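Local coordinates for protein glycosyl hydrolase family 88 (Pedobacter heparinus, PDB 3WIW) that hydrolyses unsaturated glucuronyl saccharides derived from heparin, as a member of glycoside hydrolase family 88 with an alpha6/alpha6-barrel fold, at residues 171-183 / 194-206. Numbering follows the deposited sequence.
Sequences VIIDNLMNLEYLY and WFDAAKTHAVTTM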
ATOM      1  N   VAL A 171       9.684 -10.882  -9.988  1.00 10.47           N
ATOM      2  CA  VAL A 171       9.571 -10.150  -8.718  1.00  9.40           C
ATOM      3  C   VAL A 171       9.145  -8.726  -9.046  1.00  9.11           C
ATOM      4  O   VAL A 171       9.794  -8.038  -9.849  1.00 10.57           O
ATOM      5  CB  VAL A 171      10.926 -10.131  -7.969  1.00 10.25           C
ATOM      6  CG1 VAL A 171      10.799  -9.350  -6.646  1.00 10.72           C
ATOM      7  CG2 VAL A 171      11.389 -11.553  -7.692  1.00 11.22           C
ATOM      8  N   ILE A 172       8.036  -8.285  -8.476  1.00  9.86           N
ATOM      9  CA  ILE A 172       7.551  -6.936  -8.744  1.00  9.00           C
ATOM     10  C   ILE A 172       7.882  -5.992  -7.593  1.00  8.36           C
ATOM     11  O   ILE A 172       8.055  -6.434  -6.457  1.00  9.76           O
ATOM     12  CB  ILE A 172       6.034  -6.919  -9.085  1.00  9.81           C
ATOM     13  CG1 ILE A 172       5.121  -7.250  -7.882  1.00  9.32           C
ATOM     14  CG2 ILE A 172       5.769  -7.873 -10.240  1.00 11.67           C
ATOM     15  CD1 ILE A 172       3.624  -7.317  -8.272  1.00  9.82           C
ATOM     16  N   ILE A 173       7.973  -4.699  -7.885  1.00  8.40           N
ATOM     17  CA  ILE A 173       8.310  -3.714  -6.873  1.00  8.50           C
ATOM     18  C   ILE A 173       7.278  -3.746  -5.718  1.00  8.64           C
ATOM     19  O   ILE A 173       7.637  -3.520  -4.540  1.00  9.64           O
ATOM     20  CB  ILE A 173       8.454  -2.301  -7.515  1.00  9.21           C
ATOM     21  CG1 ILE A 173       9.136  -1.334  -6.555  1.00 10.11           C
ATOM     22  CG2 ILE A 173       7.086  -1.725  -7.950  1.00  9.56           C
ATOM     23  CD1 ILE A 173      10.643  -1.591  -6.356  1.00 11.29           C
ATOM     24  N   ASP A 174       6.010  -4.023  -6.051  1.00  8.86           N
ATOM     25  CA  ASP A 174       4.928  -4.067  -5.053  1.00  8.69           C
ATOM     26  C   ASP A 174       5.236  -5.086  -3.937  1.00  8.62           C
ATOM     27  O   ASP A 174       4.720  -4.968  -2.820  1.00  9.17           O
ATOM     28  CB  ASP A 174       3.575  -4.448  -5.673  1.00  8.78           C
ATOM     29  CG  ASP A 174       3.342  -3.909  -7.095  1.00  9.60           C
ATOM     30  OD1 ASP A 174       4.248  -3.935  -7.961  1.00  9.67           O
ATOM     31  OD2 ASP A 174       2.178  -3.552  -7.364  1.00 10.34           O
ATOM     32  N   ASN A 175       6.047  -6.099  -4.248  1.00  8.49           N
ATOM     33  CA  ASN A 175       6.387  -7.172  -3.305  1.00  8.67           C
ATOM     34  C   ASN A 175       7.094  -6.589  -2.064  1.00  8.37           C
ATOM     35  O   ASN A 175       7.037  -7.206  -0.993  1.00  9.52           O
ATOM     36  CB  ASN A 175       7.240  -8.226  -4.036  1.00  9.38           C
ATOM     37  CG  ASN A 175       7.210  -9.643  -3.423  1.00  9.27           C
ATOM     38  OD1 ASN A 175       7.224 -10.628  -4.189  1.00  9.93           O
ATOM     39  ND2 ASN A 175       7.201  -9.763  -2.090  1.00  9.75           N
ATOM     40  N   LEU A 176       7.739  -5.421  -2.179  1.00  8.36           N
ATOM     41  CA  LEU A 176       8.306  -4.783  -0.976  1.00  8.46           C
ATOM     42  C   LEU A 176       7.254  -4.612   0.122  1.00  8.16           C
ATOM     43  O   LEU A 176       7.561  -4.716   1.315  1.00  9.94           O
ATOM     44  CB  LEU A 176       8.956  -3.430  -1.286  1.00  9.73           C
ATOM     45  CG  LEU A 176      10.242  -3.510  -2.113  1.00  9.95           C
ATOM     46  CD1 LEU A 176      10.515  -2.126  -2.696  1.00 10.78           C
ATOM     47  CD2 LEU A 176      11.423  -3.997  -1.266  1.00 11.70           C
ATOM     48  N   MET A 177       6.021  -4.291  -0.266  1.00  8.27           N
ATOM     49  CA  MET A 177       4.982  -3.999   0.726  1.00  7.97           C
ATOM     50  C   MET A 177       4.644  -5.241   1.523  1.00  8.59           C
ATOM     51  O   MET A 177       4.324  -5.148   2.710  1.00  9.82           O
ATOM     52  CB  MET A 177       3.736  -3.459   0.028  1.00  8.21           C
ATOM     53  CG  MET A 177       3.994  -2.167  -0.746  1.00  8.45           C
ATOM     54  SD  MET A 177       4.420  -0.770   0.308  1.00  9.36           S
ATOM     55  CE  MET A 177       2.847  -0.563   1.163  1.00  9.12           C
ATOM     56  N   ASN A 178       4.694  -6.396   0.856  1.00  8.65           N
ATOM     57  CA  ASN A 178       4.380  -7.676   1.476  1.00  8.19           C
ATOM     58  C   ASN A 178       5.440  -8.150   2.470  1.00  9.17           C
ATOM     59  O   ASN A 178       5.208  -9.081   3.212  1.00  9.99           O
ATOM     60  CB  ASN A 178       4.100  -8.687   0.372  1.00  8.72           C
ATOM     61  CG  ASN A 178       2.786  -8.419  -0.305  1.00  9.30           C
ATOM     62  OD1 ASN A 178       1.750  -8.368   0.354  1.00  9.64           O
ATOM     63  ND2 ASN A 178       2.807  -8.222  -1.626  1.00 10.44           N
ATOM     64  N   LEU A 179       6.607  -7.509   2.487  1.00  9.75           N
ATOM     65  CA  LEU A 179       7.643  -7.832   3.470  1.00  9.79           C
ATOM     66  C   LEU A 179       7.246  -7.482   4.900  1.00  9.81           C
ATOM     67  O   LEU A 179       7.710  -8.135   5.836  1.00 10.30           O
ATOM     68  CB  LEU A 179       8.962  -7.149   3.120  1.00 10.11           C
ATOM     69  CG  LEU A 179       9.503  -7.443   1.725  1.00 10.24           C
ATOM     70  CD1 LEU A 179      10.854  -6.764   1.577  1.00 10.80           C
ATOM     71  CD2 LEU A 179       9.557  -8.941   1.427  1.00 11.62           C
ATOM     72  N   GLU A 180       6.374  -6.481   5.069  1.00  9.06           N
ATOM     73  CA  GLU A 180       6.026  -6.016   6.414  1.00  9.75           C
ATOM     74  C   GLU A 180       5.459  -7.191   7.236  1.00  9.89           C
ATOM     75  O   GLU A 180       5.802  -7.391   8.411  1.00 10.55           O
ATOM     76  CB  GLU A 180       5.031  -4.854   6.350  1.00  9.47           C
ATOM     77  CG  GLU A 180       4.871  -4.226   7.735  1.00 11.04           C
ATOM     78  CD  GLU A 180       3.928  -3.057   7.774  1.00 12.10           C
ATOM     79  OE1 GLU A 180       3.545  -2.638   8.886  1.00 13.85           O
ATOM     80  OE2 GLU A 180       3.619  -2.509   6.708  1.00 12.40           O
ATOM     81  N   TYR A 181       4.585  -7.958   6.591  1.00 10.08           N
ATOM     82  CA  TYR A 181       3.999  -9.155   7.174  1.00  9.96           C
ATOM     83  C   TYR A 181       5.076 -10.101   7.706  1.00 10.01           C
ATOM     84  O   TYR A 181       4.987 -10.575   8.856  1.00 10.77           O
ATOM     85  CB  TYR A 181       3.174  -9.842   6.104  1.00 10.11           C
ATOM     86  CG  TYR A 181       2.297 -11.014   6.554  1.00  9.81           C
ATOM     87  CD1 TYR A 181       2.081 -11.350   7.900  1.00 10.84           C
ATOM     88  CD2 TYR A 181       1.651 -11.779   5.570  1.00 10.21           C
ATOM     89  CE1 TYR A 181       1.235 -12.431   8.227  1.00 11.07           C
ATOM     90  CE2 TYR A 181       0.818 -12.819   5.872  1.00 11.63           C
ATOM     91  CZ  TYR A 181       0.610 -13.154   7.194  1.00 11.12           C
ATOM     92  OH  TYR A 181      -0.242 -14.197   7.456  1.00 12.08           O
ATOM     93  N   LEU A 182       6.119 -10.363   6.919  1.00 10.53           N
ATOM     94  CA  LEU A 182       7.168 -11.286   7.348  1.00 12.16           C
ATOM     95  C   LEU A 182       8.063 -10.703   8.429  1.00 11.07           C
ATOM     96  O   LEU A 182       8.529 -11.461   9.284  1.00 12.12           O
ATOM     97  CB  LEU A 182       8.024 -11.733   6.174  1.00 14.01           C
ATOM     98  CG  LEU A 182       7.465 -12.791   5.241  1.00 17.06           C
ATOM     99  CD1 LEU A 182       8.539 -13.205   4.244  1.00 18.55           C
ATOM    100  CD2 LEU A 182       6.979 -13.986   6.038  1.00 17.69           C
ATOM    101  N   TYR A 183       8.391  -9.412   8.373  1.00 11.71           N
ATOM    102  CA  TYR A 183       9.164  -8.841   9.482  1.00 11.93           C
ATOM    103  C   TYR A 183       8.419  -9.028  10.801  1.00 12.50           C
ATOM    104  O   TYR A 183       8.991  -9.459  11.812  1.00 14.32           O
ATOM    105  CB  TYR A 183       9.424  -7.357   9.285  1.00 12.30           C
ATOM    106  CG  TYR A 183      10.341  -6.960   8.143  1.00 11.21           C
ATOM    107  CD1 TYR A 183      11.615  -7.507   7.991  1.00 11.92           C
ATOM    108  CD2 TYR A 183       9.950  -5.959   7.245  1.00 11.47           C
ATOM    109  CE1 TYR A 183      12.439  -7.092   6.955  1.00 12.62           C
ATOM    110  CE2 TYR A 183      10.772  -5.552   6.210  1.00 12.26           C
ATOM    111  CZ  TYR A 183      12.014  -6.112   6.075  1.00 12.59           C
ATOM    112  OH  TYR A 183      12.842  -5.694   5.056  1.00 13.14           O
ATOM    113  N   TRP A 194      12.288 -16.234   8.687  1.00 13.85           N
ATOM    114  CA  TRP A 194      11.232 -15.440   8.037  1.00 13.74           C
ATOM    115  C   TRP A 194      11.645 -13.979   7.981  1.00 13.47           C
ATOM    116  O   TRP A 194      11.513 -13.318   6.945  1.00 13.36           O
ATOM    117  CB  TRP A 194       9.900 -15.550   8.781  1.00 13.94           C
ATOM    118  CG  TRP A 194       9.232 -16.913   8.739  1.00 13.97           C
ATOM    119  CD1 TRP A 194       9.685 -18.047   8.109  1.00 15.17           C
ATOM    120  CD2 TRP A 194       7.994 -17.270   9.368  1.00 14.20           C
ATOM    121  NE1 TRP A 194       8.795 -19.089   8.315  1.00 14.38           N
ATOM    122  CE2 TRP A 194       7.743 -18.632   9.073  1.00 13.98           C
ATOM    123  CE3 TRP A 194       7.064 -16.565  10.143  1.00 14.23           C
ATOM    124  CZ2 TRP A 194       6.604 -19.309   9.539  1.00 14.51           C
ATOM    125  CZ3 TRP A 194       5.938 -17.237  10.617  1.00 15.49           C
ATOM    126  CH2 TRP A 194       5.709 -18.590  10.309  1.00 14.96           C
ATOM    127  N   PHE A 195      12.112 -13.462   9.115  1.00 13.62           N
ATOM    128  CA  PHE A 195      12.555 -12.074   9.195  1.00 14.01           C
ATOM    129  C   PHE A 195      13.731 -11.847   8.244  1.00 12.84           C
ATOM    130  O   PHE A 195      13.735 -10.871   7.477  1.00 12.98           O
ATOM    131  CB  PHE A 195      12.933 -11.754  10.648  1.00 14.49           C
ATOM    132  CG  PHE A 195      13.391 -10.346  10.865  1.00 16.50           C
ATOM    133  CD1 PHE A 195      14.708  -9.977  10.626  1.00 18.33           C
ATOM    134  CD2 PHE A 195      12.493  -9.379  11.303  1.00 17.90           C
ATOM    135  CE1 PHE A 195      15.127  -8.664  10.823  1.00 19.45           C
ATOM    136  CE2 PHE A 195      12.899  -8.073  11.496  1.00 20.35           C
ATOM    137  CZ  PHE A 195      14.215  -7.714  11.256  1.00 20.18           C
ATOM    138  N   ASP A 196      14.707 -12.753   8.274  1.00 13.76           N
ATOM    139  CA  ASP A 196      15.899 -12.633   7.441  1.00 15.10           C
ATOM    140  C   ASP A 196      15.553 -12.714   5.959  1.00 13.92           C
ATOM    141  O   ASP A 196      16.167 -12.022   5.140  1.00 14.54           O
ATOM    142  CB  ASP A 196      16.937 -13.711   7.794  1.00 18.13           C
ATOM    143  CG  ASP A 196      17.453 -13.597   9.228  1.00 23.12           C
ATOM    144  OD1 ASP A 196      17.303 -12.528   9.858  1.00 24.27           O
ATOM    145  OD2 ASP A 196      18.027 -14.593   9.719  1.00 25.57           O
ATOM    146  N   ALA A 197      14.557 -13.522   5.613  1.00 13.83           N
ATOM    147  CA  ALA A 197      14.144 -13.640   4.218  1.00 14.01           C
ATOM    148  C   ALA A 197      13.580 -12.310   3.716  1.00 12.78           C
ATOM    149  O   ALA A 197      13.873 -11.889   2.604  1.00 13.34           O
ATOM    150  CB  ALA A 197      13.109 -14.745   4.059  1.00 14.97           C
ATOM    151  N   ALA A 198      12.757 -11.663   4.534  1.00 12.35           N
ATOM    152  CA  ALA A 198      12.187 -10.383   4.165  1.00 12.61           C
ATOM    153  C   ALA A 198      13.329  -9.384   3.961  1.00 11.29           C
ATOM    154  O   ALA A 198      13.357  -8.642   2.964  1.00 11.06           O
ATOM    155  CB  ALA A 198      11.240  -9.917   5.261  1.00 13.32           C
ATOM    156  N   LYS A 199      14.288  -9.371   4.886  1.00 11.34           N
ATOM    157  CA  LYS A 199      15.371  -8.406   4.788  1.00 11.96           C
ATOM    158  C   LYS A 199      16.207  -8.681   3.536  1.00 11.88           C
ATOM    159  O   LYS A 199      16.559  -7.763   2.795  1.00 12.74           O
ATOM    160  CB  LYS A 199      16.252  -8.443   6.037  1.00 13.56           C
ATOM    161  CG  LYS A 199      17.323  -7.366   5.969  1.00 17.27           C
ATOM    162  CD  LYS A 199      18.157  -7.259   7.237  1.00 19.50           C
ATOM    163  CE  LYS A 199      19.047  -6.021   7.119  1.00 23.34           C
ATOM    164  NZ  LYS A 199      19.922  -5.875   8.304  1.00 25.39           N
ATOM    165  N   THR A 200      16.478  -9.949   3.263  1.00 11.73           N
ATOM    166  CA  THR A 200      17.209 -10.322   2.039  1.00 11.86           C
ATOM    167  C   THR A 200      16.469  -9.865   0.773  1.00 10.84           C
ATOM    168  O   THR A 200      17.080  -9.315  -0.146  1.00 11.76           O
ATOM    169  CB  THR A 200      17.472 -11.827   1.985  1.00 12.45           C
ATOM    170  OG1 THR A 200      18.292 -12.182   3.100  1.00 14.05           O
ATOM    171  CG2 THR A 200      18.203 -12.206   0.688  1.00 12.97           C
ATOM    172  N   HIS A 201      15.157 -10.065   0.732  1.00 10.64           N
ATOM    173  CA  HIS A 201      14.365  -9.592  -0.402  1.00  9.78           C
ATOM    174  C   HIS A 201      14.564  -8.084  -0.614  1.00 10.21           C
ATOM    175  O   HIS A 201      14.758  -7.619  -1.747  1.00 10.46           O
ATOM    176  CB  HIS A 201      12.884  -9.922  -0.187  1.00  9.71           C
ATOM    177  CG  HIS A 201      12.014  -9.536  -1.334  1.00  9.82           C
ATOM    178  ND1 HIS A 201      11.389 -10.478  -2.135  1.00 11.07           N
ATOM    179  CD2 HIS A 201      11.684  -8.325  -1.850  1.00 10.35           C
ATOM    180  CE1 HIS A 201      10.713  -9.862  -3.080  1.00 11.00           C
ATOM    181  NE2 HIS A 201      10.863  -8.552  -2.926  1.00 10.84           N
ATOM    182  N   ALA A 202      14.511  -7.312   0.468  1.00  9.99           N
ATOM    183  CA  ALA A 202      14.691  -5.866   0.380  1.00 10.43           C
ATOM    184  C   ALA A 202      16.087  -5.517  -0.146  1.00 10.15           C
ATOM    185  O   ALA A 202      16.229  -4.567  -0.939  1.00 11.12           O
ATOM    186  CB  ALA A 202      14.436  -5.207   1.740  1.00 11.30           C
ATOM    187  N   VAL A 203      17.111  -6.229   0.300  1.00 11.24           N
ATOM    188  CA  VAL A 203      18.472  -5.978  -0.184  1.00 12.04           C
ATOM    189  C   VAL A 203      18.617  -6.321  -1.672  1.00 11.93           C
ATOM    190  O   VAL A 203      19.129  -5.513  -2.463  1.00 12.48           O
ATOM    191  CB  VAL A 203      19.521  -6.726   0.677  1.00 13.30           C
ATOM    192  CG1 VAL A 203      20.903  -6.578   0.066  1.00 14.25           C
ATOM    193  CG2 VAL A 203      19.514  -6.175   2.108  1.00 14.95           C
ATOM    194  N   THR A 204      18.126  -7.493  -2.075  1.00 11.85           N
ATOM    195  CA  THR A 204      18.188  -7.906  -3.474  1.00 11.12           C
ATOM    196  C   THR A 204      17.450  -6.880  -4.370  1.00 11.35           C
ATOM    197  O   THR A 204      17.942  -6.479  -5.426  1.00 11.60           O
ATOM    198  CB  THR A 204      17.526  -9.278  -3.605  1.00 11.63           C
ATOM    199  OG1 THR A 204      18.211 -10.207  -2.749  1.00 12.78           O
ATOM    200  CG2 THR A 204      17.539  -9.782  -5.051  1.00 13.38           C
ATOM    201  N   THR A 205      16.275  -6.442  -3.938  1.00 11.06           N
ATOM    202  CA  THR A 205      15.460  -5.509  -4.688  1.00 10.90           C
ATOM    203  C   THR A 205      16.142  -4.154  -4.757  1.00 10.85           C
ATOM    204  O   THR A 205      16.043  -3.447  -5.770  1.00 11.50           O
ATOM    205  CB  THR A 205      14.070  -5.432  -4.040  1.00 10.62           C
ATOM    206  OG1 THR A 205      13.445  -6.722  -4.172  1.00 11.30           O
ATOM    207  CG2 THR A 205      13.210  -4.374  -4.723  1.00 10.67           C
ATOM    208  N   MET A 206      16.858  -3.804  -3.698  0.51 11.83           N
ATOM    209  CA  MET A 206      17.515  -2.516  -3.639  0.51 13.13           C
ATOM    210  C   MET A 206      18.578  -2.417  -4.734  0.51 14.18           C
ATOM    211  O   MET A 206      18.760  -1.358  -5.356  0.51 16.13           O
ATOM    212  CB  MET A 206      18.097  -2.321  -2.238  0.51 14.50           C
ATOM    213  CG  MET A 206      18.548  -0.926  -1.929  0.51 15.20           C
ATOM    214  SD  MET A 206      18.909  -0.604  -0.198  0.51 14.34           S
ATOM    215  CE  MET A 206      20.345   0.386  -0.455  0.51 16.57           C
TER
HETATM  216  O   HOH W   1      10.242  -6.334  -4.658  1.00 10.71           O
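Y183 enters a hole formed by A198, F195, K199 and A202, a worked example of knobs-into-holes meshing between two antiparallel helices, with A198 and A202 supplying the small walls. The methyl of A198 sits over one face of the tyrosine ring, its CB 3.9 Å from the ring centroid. An edge of that same ring, led by CD1, meets the face of F195 in a T-shaped pair with planes 60° apart. With CG turned anti to its carbonyl carbon (chi1 -67°), Y183 lies along helix 192-208, and its hydroxyl passes A202 CB to hydrogen-bond with S258 OG of helix 245-262. A valine here would probably leave the A198 methyl and the F195 face without their aromatic partner and S258 without the tyrosine hydroxyl. On the other side of A198, L182 CB packs against the same methyl at 3.8 Å.

The two helices, axes 8.2 Å apart at closest and directed 159° from each other, form a helical hairpin of the alpha6/alpha6-barrel. Midway, L179 divides its branches: CD1 rests on A202 CB, while CD2 stands over the imidazole face of H201, 4.1 Å from its centroid in a CH-pi contact. H201 reaches V171 because its CG is swung away from the backbone N, and V171 CG1 lies 3.6 Å from H201 CE1. Both ring nitrogens have hydrogen-bond partners: ND1 the backbone N of I159, NE2 an in-plane water 2.9 Å away. That water donates to I172 O and T205 OG1, tying the entry to helix 175-188 to its neighbour. One turn nearer the start of that helix, L176, two residues after the predicted proton donor D174 (OD1 hydrogen-bonded to H218 NE2), meets T205 tip to tip, CD2 to CG2 3.9 Å.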